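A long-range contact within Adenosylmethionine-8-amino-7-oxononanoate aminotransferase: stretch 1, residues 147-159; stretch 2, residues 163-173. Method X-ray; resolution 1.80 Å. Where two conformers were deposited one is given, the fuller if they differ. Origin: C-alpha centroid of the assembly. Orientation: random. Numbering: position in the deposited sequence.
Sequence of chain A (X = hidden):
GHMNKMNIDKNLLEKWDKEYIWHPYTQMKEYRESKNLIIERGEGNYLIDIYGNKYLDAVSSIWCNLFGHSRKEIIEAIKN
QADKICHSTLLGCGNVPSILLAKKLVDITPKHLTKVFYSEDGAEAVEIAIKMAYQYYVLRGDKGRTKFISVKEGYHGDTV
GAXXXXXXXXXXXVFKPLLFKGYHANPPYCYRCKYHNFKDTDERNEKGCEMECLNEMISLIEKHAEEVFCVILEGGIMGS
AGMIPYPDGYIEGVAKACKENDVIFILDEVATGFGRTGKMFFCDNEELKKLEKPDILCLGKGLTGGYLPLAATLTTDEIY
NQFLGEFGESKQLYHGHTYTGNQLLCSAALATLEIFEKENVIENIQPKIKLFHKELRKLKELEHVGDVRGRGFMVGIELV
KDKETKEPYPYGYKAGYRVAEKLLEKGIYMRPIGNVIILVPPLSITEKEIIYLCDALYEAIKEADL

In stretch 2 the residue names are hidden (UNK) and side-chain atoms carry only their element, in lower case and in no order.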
ATOM      1  N   LYS A 147       5.803 -16.125 -16.992  1.00 17.20           N
ATOM      2  CA  LYS A 147       6.949 -16.196 -16.113  1.00 17.77           C
ATOM      3  C   LYS A 147       7.700 -14.875 -16.160  1.00 15.84           C
ATOM      4  O   LYS A 147       7.348 -13.962 -16.905  1.00 17.44           O
ATOM      5  CB  LYS A 147       7.836 -17.407 -16.449  1.00 20.51           C
ATOM      6  CG  LYS A 147       7.208 -18.762 -16.061  1.00 20.82           C
ATOM      7  CD  LYS A 147       8.139 -19.948 -16.254  1.00 29.88           C
ATOM      8  CE  LYS A 147       7.753 -21.189 -15.469  1.00 35.40           C
ATOM      9  NZ  LYS A 147       6.344 -21.586 -15.731  1.00 45.44           N
ATOM     10  N   PHE A 148       8.662 -14.743 -15.257  1.00 15.38           N
ATOM     11  CA  PHE A 148       9.443 -13.525 -15.219  1.00 15.67           C
ATOM     12  C   PHE A 148      10.903 -13.913 -15.030  1.00 15.98           C
ATOM     13  O   PHE A 148      11.199 -15.051 -14.692  1.00 15.53           O
ATOM     14  CB  PHE A 148       8.997 -12.652 -14.057  1.00 17.01           C
ATOM     15  CG  PHE A 148       9.261 -13.330 -12.760  1.00 16.32           C
ATOM     16  CD1 PHE A 148       8.309 -14.164 -12.195  1.00 16.83           C
ATOM     17  CD2 PHE A 148      10.508 -13.199 -12.143  1.00 16.80           C
ATOM     18  CE1 PHE A 148       8.602 -14.849 -11.039  1.00 16.32           C
ATOM     19  CE2 PHE A 148      10.797 -13.870 -10.974  1.00 16.82           C
ATOM     20  CZ  PHE A 148       9.819 -14.698 -10.419  1.00 17.92           C
ATOM     21  N   ILE A 149      11.775 -12.947 -15.249  1.00 13.25           N
ATOM     22  CA  ILE A 149      13.174 -13.112 -14.922  1.00 12.70           C
ATOM     23  C   ILE A 149      13.566 -12.013 -13.944  1.00 12.60           C
ATOM     24  O   ILE A 149      13.267 -10.817 -14.140  1.00 12.50           O
ATOM     25  CB  ILE A 149      14.025 -12.949 -16.212  1.00 13.97           C
ATOM     26  CG1 ILE A 149      13.854 -14.159 -17.132  1.00 13.52           C
ATOM     27  CG2 ILE A 149      15.478 -12.829 -15.767  1.00 14.66           C
ATOM     28  CD1 ILE A 149      14.464 -13.980 -18.531  1.00 14.74           C
ATOM     29  N   SER A 150      14.296 -12.407 -12.912  1.00 12.89           N
ATOM     30  CA  SER A 150      14.845 -11.436 -11.988  1.00 14.80           C
ATOM     31  C   SER A 150      16.203 -11.981 -11.503  1.00 15.33           C
ATOM     32  O   SER A 150      16.825 -12.784 -12.214  1.00 15.51           O
ATOM     33  CB  SER A 150      13.839 -11.259 -10.894  1.00 16.37           C
ATOM     34  OG  SER A 150      14.272 -10.242 -10.010  1.00 19.09           O
ATOM     35  N   VAL A 151      16.661 -11.521 -10.326  1.00 15.20           N
ATOM     36  CA  VAL A 151      17.938 -11.966  -9.760  1.00 16.52           C
ATOM     37  C   VAL A 151      17.771 -12.471  -8.349  1.00 19.15           C
ATOM     38  O   VAL A 151      16.913 -12.021  -7.601  1.00 20.70           O
ATOM     39  CB  VAL A 151      19.036 -10.884  -9.821  1.00 17.44           C
ATOM     40  CG1 VAL A 151      19.463 -10.639 -11.259  1.00 18.57           C
ATOM     41  CG2 VAL A 151      18.657  -9.584  -9.112  1.00 19.59           C
ATOM     42  N   LYS A 152      18.616 -13.453  -8.003  1.00 19.43           N
ATOM     43  CA  LYS A 152      18.689 -13.911  -6.625  1.00 19.86           C
ATOM     44  C   LYS A 152      19.128 -12.737  -5.740  1.00 17.22           C
ATOM     45  O   LYS A 152      19.969 -11.919  -6.159  1.00 17.73           O
ATOM     46  CB  LYS A 152      19.693 -15.049  -6.531  1.00 20.43           C
ATOM     47  CG  LYS A 152      19.242 -16.375  -7.162  1.00 23.32           C
ATOM     48  CD  LYS A 152      20.418 -17.344  -7.299  1.00 27.65           C
ATOM     49  CE  LYS A 152      20.223 -18.320  -8.444  1.00 33.70           C
ATOM     50  NZ  LYS A 152      20.994 -19.574  -8.252  1.00 45.45           N
ATOM     51  N   GLU A 153      18.518 -12.675  -4.554  1.00 17.08           N
ATOM     52  CA  GLU A 153      18.813 -11.670  -3.538  1.00 19.87           C
ATOM     53  C   GLU A 153      18.195 -10.325  -3.899  1.00 17.16           C
ATOM     54  O   GLU A 153      18.349  -9.381  -3.123  1.00 19.11           O
ATOM     55  CB  GLU A 153      20.326 -11.432  -3.335  1.00 22.02           C
ATOM     56  CG  GLU A 153      21.124 -12.580  -2.700  1.00 27.77           C
ATOM     57  CD  GLU A 153      22.656 -12.420  -2.710  1.00 33.77           C
ATOM     58  OE1 GLU A 153      23.180 -11.292  -2.981  1.00 37.77           O
ATOM     59  OE2 GLU A 153      23.352 -13.436  -2.481  1.00 42.32           O
ATOM     60  N   GLY A 154      17.525 -10.180  -5.047  1.00 16.99           N
ATOM     61  CA  GLY A 154      16.841  -8.917  -5.313  1.00 16.36           C
ATOM     62  C   GLY A 154      15.628  -8.750  -4.383  1.00 15.59           C
ATOM     63  O   GLY A 154      15.122  -9.731  -3.845  1.00 16.06           O
ATOM     64  N   TYR A 155      15.133  -7.519  -4.233  1.00 15.43           N
ATOM     65  CA  TYR A 155      14.068  -7.277  -3.272  1.00 15.90           C
ATOM     66  C   TYR A 155      13.175  -6.187  -3.871  1.00 17.11           C
ATOM     67  O   TYR A 155      13.687  -5.180  -4.337  1.00 16.48           O
ATOM     68  CB  TYR A 155      14.660  -6.785  -1.938  1.00 14.30           C
ATOM     69  CG  TYR A 155      13.568  -6.431  -0.953  1.00 13.66           C
ATOM     70  CD1 TYR A 155      12.959  -7.413  -0.187  1.00 15.39           C
ATOM     71  CD2 TYR A 155      13.159  -5.107  -0.790  1.00 13.58           C
ATOM     72  CE1 TYR A 155      11.897  -7.124   0.660  1.00 15.68           C
ATOM     73  CE2 TYR A 155      12.144  -4.785   0.105  1.00 13.20           C
ATOM     74  CZ  TYR A 155      11.519  -5.803   0.810  1.00 15.25           C
ATOM     75  OH  TYR A 155      10.520  -5.464   1.674  1.00 15.44           O
ATOM     76  N   HIS A 156      11.839  -6.415  -3.823  1.00 15.94           N
ATOM     77  CA  HIS A 156      10.846  -5.545  -4.436  1.00 13.65           C
ATOM     78  C   HIS A 156       9.678  -5.293  -3.490  1.00 15.95           C
ATOM     79  O   HIS A 156       8.754  -4.566  -3.866  1.00 17.79           O
ATOM     80  CB  HIS A 156      10.402  -6.160  -5.778  1.00 12.38           C
ATOM     81  CG  HIS A 156      11.549  -6.109  -6.754  1.00 12.86           C
ATOM     82  ND1 HIS A 156      12.088  -4.930  -7.194  1.00 13.86           N
ATOM     83  CD2 HIS A 156      12.280  -7.072  -7.307  1.00 14.89           C
ATOM     84  CE1 HIS A 156      13.139  -5.162  -7.962  1.00 13.54           C
ATOM     85  NE2 HIS A 156      13.232  -6.461  -8.104  1.00 16.42           N
ATOM     86  N   GLY A 157       9.762  -5.810  -2.256  1.00 12.97           N
ATOM     87  CA  GLY A 157       8.687  -5.610  -1.304  1.00 13.13           C
ATOM     88  C   GLY A 157       8.151  -6.935  -0.790  1.00 12.07           C
ATOM     89  O   GLY A 157       8.608  -8.011  -1.210  1.00 12.37           O
ATOM     90  N   ASP A 158       7.068  -6.845  -0.001  1.00 12.60           N
ATOM     91  CA  ASP A 158       6.677  -8.013   0.782  1.00 14.66           C
ATOM     92  C   ASP A 158       5.266  -8.535   0.468  1.00 16.66           C
ATOM     93  O   ASP A 158       4.853  -9.529   1.082  1.00 13.87           O
ATOM     94  CB  ASP A 158       6.664  -7.693   2.285  1.00 17.50           C
ATOM     95  CG  ASP A 158       8.007  -7.205   2.794  1.00 19.69           C
ATOM     96  OD1 ASP A 158       9.029  -7.699   2.282  1.00 22.28           O
ATOM     97  OD2 ASP A 158       7.983  -6.258   3.576  1.00 17.49           O
ATOM     98  N   THR A 159       4.489  -7.876  -0.436  1.00 14.16           N
ATOM     99  CA  THR A 159       3.243  -8.494  -0.849  1.00 15.59           C
ATOM    100  C   THR A 159       3.537  -9.672  -1.801  1.00 15.75           C
ATOM    101  O   THR A 159       4.668  -9.869  -2.232  1.00 15.58           O
ATOM    102  CB  THR A 159       2.298  -7.429  -1.414  1.00 15.89           C
ATOM    103  OG1 THR A 159       3.080  -6.712  -2.377  1.00 15.82           O
ATOM    104  CG2 THR A 159       1.869  -6.456  -0.345  1.00 15.86           C
ATOM    105  N   UNK A 163       6.970 -10.354  -3.610  1.00 12.91           N
ATOM    106  CA  UNK A 163       7.840 -11.431  -3.106  1.00 13.66           C
ATOM    107  C   UNK A 163       8.189 -12.396  -4.263  1.00 14.40           C
ATOM    108  O   UNK A 163       9.277 -12.952  -4.252  1.00 16.34           O
ATOM    109  c   UNK A 163       7.148 -12.284  -2.010  1.00 14.16           C
ATOM    110  c   UNK A 163       6.996 -11.552  -0.698  1.00 15.87           C
ATOM    111  s   UNK A 163       6.504 -12.728   0.602  1.00 15.42           S
ATOM    112  c   UNK A 163       4.766 -12.973   0.207  1.00 13.75           C
ATOM    113  N   UNK A 164       7.236 -12.694  -5.156  1.00 14.16           N
ATOM    114  CA  UNK A 164       7.423 -13.698  -6.230  1.00 13.47           C
ATOM    115  C   UNK A 164       8.593 -13.269  -7.109  1.00 13.17           C
ATOM    116  O   UNK A 164       9.449 -14.093  -7.426  1.00 13.69           O
ATOM    117  o   UNK A 164       5.128 -14.360  -6.322  1.00 14.21           O
ATOM    118  c   UNK A 164       6.192 -13.885  -7.134  1.00 12.00           C
ATOM    119  N   UNK A 165       8.642 -11.976  -7.412  1.00 12.54           N
ATOM    120  CA  UNK A 165       9.641 -11.545  -8.391  1.00 14.59           C
ATOM    121  C   UNK A 165      10.950 -11.217  -7.709  1.00 16.00           C
ATOM    122  O   UNK A 165      12.008 -11.110  -8.383  1.00 20.05           O
ATOM    123  c   UNK A 165       8.021 -10.780 -10.206  1.00 13.53           C
ATOM    124  c   UNK A 165       9.180 -10.398  -9.292  1.00 12.39           C
ATOM    125  c   UNK A 165       8.915  -9.104  -8.519  1.00 12.52           C
ATOM    126  N   UNK A 166      10.871 -11.040  -6.377  1.00 15.92           N
ATOM    127  CA  UNK A 166      12.079 -10.791  -5.594  1.00 17.71           C
ATOM    128  C   UNK A 166      12.856 -12.094  -5.479  1.00 19.23           C
ATOM    129  O   UNK A 166      12.336 -13.173  -5.831  1.00 22.81           O
ATOM    130  N   UNK A 167      14.059 -11.988  -4.940  1.00 18.02           N
ATOM    131  CA  UNK A 167      14.874 -13.160  -4.725  1.00 18.57           C
ATOM    132  C   UNK A 167      15.330 -13.249  -3.269  1.00 22.08           C
ATOM    133  O   UNK A 167      16.439 -13.735  -3.019  1.00 23.30           O
ATOM    134  N   UNK A 168      14.459 -12.820  -2.316  1.00 17.59           N
ATOM    135  CA  UNK A 168      14.927 -12.692  -0.934  1.00 19.11           C
ATOM    136  C   UNK A 168      14.565 -13.957  -0.150  1.00 23.43           C
ATOM    137  O   UNK A 168      13.510 -14.016   0.509  1.00 19.29           O
ATOM    138  o   UNK A 168      14.765 -10.271  -0.983  0.50 15.79           O
ATOM    139  c   UNK A 168      14.372 -11.430  -0.270  0.50 18.44           C
ATOM    140  N   UNK A 169      15.441 -14.979  -0.266  1.00 22.19           N
ATOM    141  CA  UNK A 169      15.100 -16.260   0.322  1.00 23.02           C
ATOM    142  C   UNK A 169      14.824 -16.172   1.828  1.00 19.99           C
ATOM    143  O   UNK A 169      13.952 -16.875   2.334  1.00 22.39           O
ATOM    144  c   UNK A 169      15.736 -18.698   0.408  1.00 35.83           C
ATOM    145  c   UNK A 169      16.207 -17.292   0.075  1.00 27.25           C
ATOM    146  o   UNK A 169      15.296 -19.186  -1.921  1.00 54.32           O
ATOM    147  o   UNK A 169      13.891 -19.939  -0.393  1.00 50.86           O
ATOM    148  c   UNK A 169      14.911 -19.319  -0.715  1.00 47.42           C
ATOM    149  N   UNK A 170      15.638 -15.417   2.581  1.00 17.56           N
ATOM    150  CA  UNK A 170      15.465 -15.413   4.031  1.00 20.15           C
ATOM    151  C   UNK A 170      14.096 -14.832   4.378  1.00 19.83           C
ATOM    152  O   UNK A 170      13.407 -15.389   5.240  1.00 19.52           O
ATOM    153  c   UNK A 170      16.571 -14.564   4.696  1.00 20.87           C
ATOM    154  c   UNK A 170      17.388 -13.212   6.667  1.00 24.92           C
ATOM    155  c   UNK A 170      16.695 -15.637   7.027  1.00 26.02           C
ATOM    156  c   UNK A 170      16.459 -14.364   6.211  1.00 24.47           C
ATOM    157  N   UNK A 171      13.789 -13.660   3.778  1.00 17.12           N
ATOM    158  CA  UNK A 171      12.540 -12.971   4.137  1.00 17.87           C
ATOM    159  C   UNK A 171      11.277 -13.696   3.644  1.00 18.55           C
ATOM    160  O   UNK A 171      10.219 -13.665   4.317  1.00 16.28           O
ATOM    161  c   UNK A 171      15.289 -10.075   5.794  1.00 22.33           C
ATOM    162  c   UNK A 171      14.035  -9.515   3.365  1.00 21.59           C
ATOM    163  c   UNK A 171      14.293 -10.915   5.309  1.00 19.40           C
ATOM    164  c   UNK A 171      15.056  -8.706   3.849  1.00 22.90           C
ATOM    165  c   UNK A 171      13.630 -10.625   4.111  1.00 20.08           C
ATOM    166  c   UNK A 171      12.536 -11.529   3.596  1.00 15.74           C
ATOM    167  c   UNK A 171      15.671  -8.973   5.053  1.00 25.08           C
ATOM    168  N   UNK A 172      11.350 -14.271   2.429  1.00 16.48           N
ATOM    169  CA  UNK A 172      10.125 -14.693   1.751  1.00 16.99           C
ATOM    170  C   UNK A 172      10.076 -16.194   1.392  1.00 16.09           C
ATOM    171  O   UNK A 172       9.046 -16.676   0.943  1.00 14.92           O
ATOM    172  c   UNK A 172      10.031 -13.893   0.445  1.00 17.67           C
ATOM    173  n   UNK A 172       9.712 -10.342   1.258  1.00 17.96           N
ATOM    174  c   UNK A 172      10.402 -10.302   0.116  1.00 17.94           C
ATOM    175  n   UNK A 172      10.598 -11.541  -0.307  1.00 16.91           N
ATOM    176  c   UNK A 172      10.064 -12.411   0.653  1.00 17.96           C
ATOM    177  c   UNK A 172       9.493 -11.652   1.584  1.00 16.71           C
ATOM    178  N   UNK A 173      11.167 -16.938   1.620  1.00 17.68           N
ATOM    179  CA  UNK A 173      11.331 -18.335   1.249  1.00 15.91           C
ATOM    180  C   UNK A 173      10.223 -19.245   1.813  1.00 17.06           C
ATOM    181  O   UNK A 173       9.764 -20.176   1.128  1.00 18.06           O
TER

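Position 163 carries an unbranched chain of two carbons, a sulfur and a final carbon. The second carbon lies 3.4 Å from Asp-158 O, and the backbone N donates a hydrogen bond to Thr-159 O (2.7 Å), joining the two stretches where they are nearest in sequence. This is methionine; Met-163 suits the buried site, its apolar chain packing around the carbonyl of Asp-158.

Position 164 has one carbon followed by one oxygen, and meets stretch 1 through its backbone, its O 3.1 Å from Phe-148 CZ. It is serine. The hydroxyl of Ser-164 is buried yet satisfied by a hydrogen bond to a residue just outside the stretches.

At position 165 a single carbon carries two more. One branch sits over the face of the Phe-148 ring, the other approaches His-156 CD2 at 4.1 Å, and the backbone O is 2.9 Å from Ser-150 OG. The fork is valine's. Val-165 CG1 is 3.8 Å from the Phe-148 ring centroid and nearly on the ring normal, a CH-pi contact; with CG2 beside His-156, the compact fork serves two aromatic neighbours.

Position 166 has no side-chain atoms, and its CA lies at the edge of the His-156 ring, 4.1 Å from His-156 CD2. It is glycine. Gly-166 is the first residue to leave the helical backbone angles. There is room for a CB here, so space alone does not explain the residue.

Position 167 is also bare. Its N donates to Gly-154 O (2.7 Å), while Glu-153 N donates to its O (2.8 Å). A CB would point toward stretch 1 and fall 2.4 Å from Val-151 O and 2.7 Å from Glu-153 N, both clashes. The residue is glycine, and Gly-167 can therefore pack its backbone against the turn.

Position 168 shows one carbon and one oxygen; the oxygen donates a hydrogen bond to Gly-154 O, 2.9 Å away. This is serine, and the short side chain of Ser-168 brings OG within reach.

Position 169 has three carbons, the third bearing two oxygens, and touches nothing on stretch 1: glutamate. Glu-169 is exposed, a setting that suits a charged group. Position 170 has four carbons forked at the second, out of reach of stretch 1: leucine. Leu-170 is exposed, and this contact gives no reason for the choice.

Position 171 is one carbon and a six-carbon ring, 4.2 Å from Tyr-155 CE1 through ring atom CD2 of what is phenylalanine. The CA-to-CB bond of Phe-171 points toward stretch 1, and the ring gives Tyr-155 an apolar neighbour.

Position 172 has one carbon and a five-membered ring with two nitrogens, one donating to Asp-158 OD1 (2.9 Å): histidine. The donor is His-172 NE2; Asp-158 OD1 also accepts from Tyr-155 OH (2.8 Å), and the tyrosine and histidine rings meet rim to rim.

Position 173 lacks a side chain: glycine. A CB on Gly-173 would clash with Glu-169 O, 2.4 Å away.

The contact works by backbone pairing at its centre, where Gly-167 fits against the Val-151 to Gly-154 turn. Phe-148 and Val-165 add apolar packing, while Asp-158 links His-172 to Tyr-155.

Stretch 2 (163-173) MSVGGSELFHG
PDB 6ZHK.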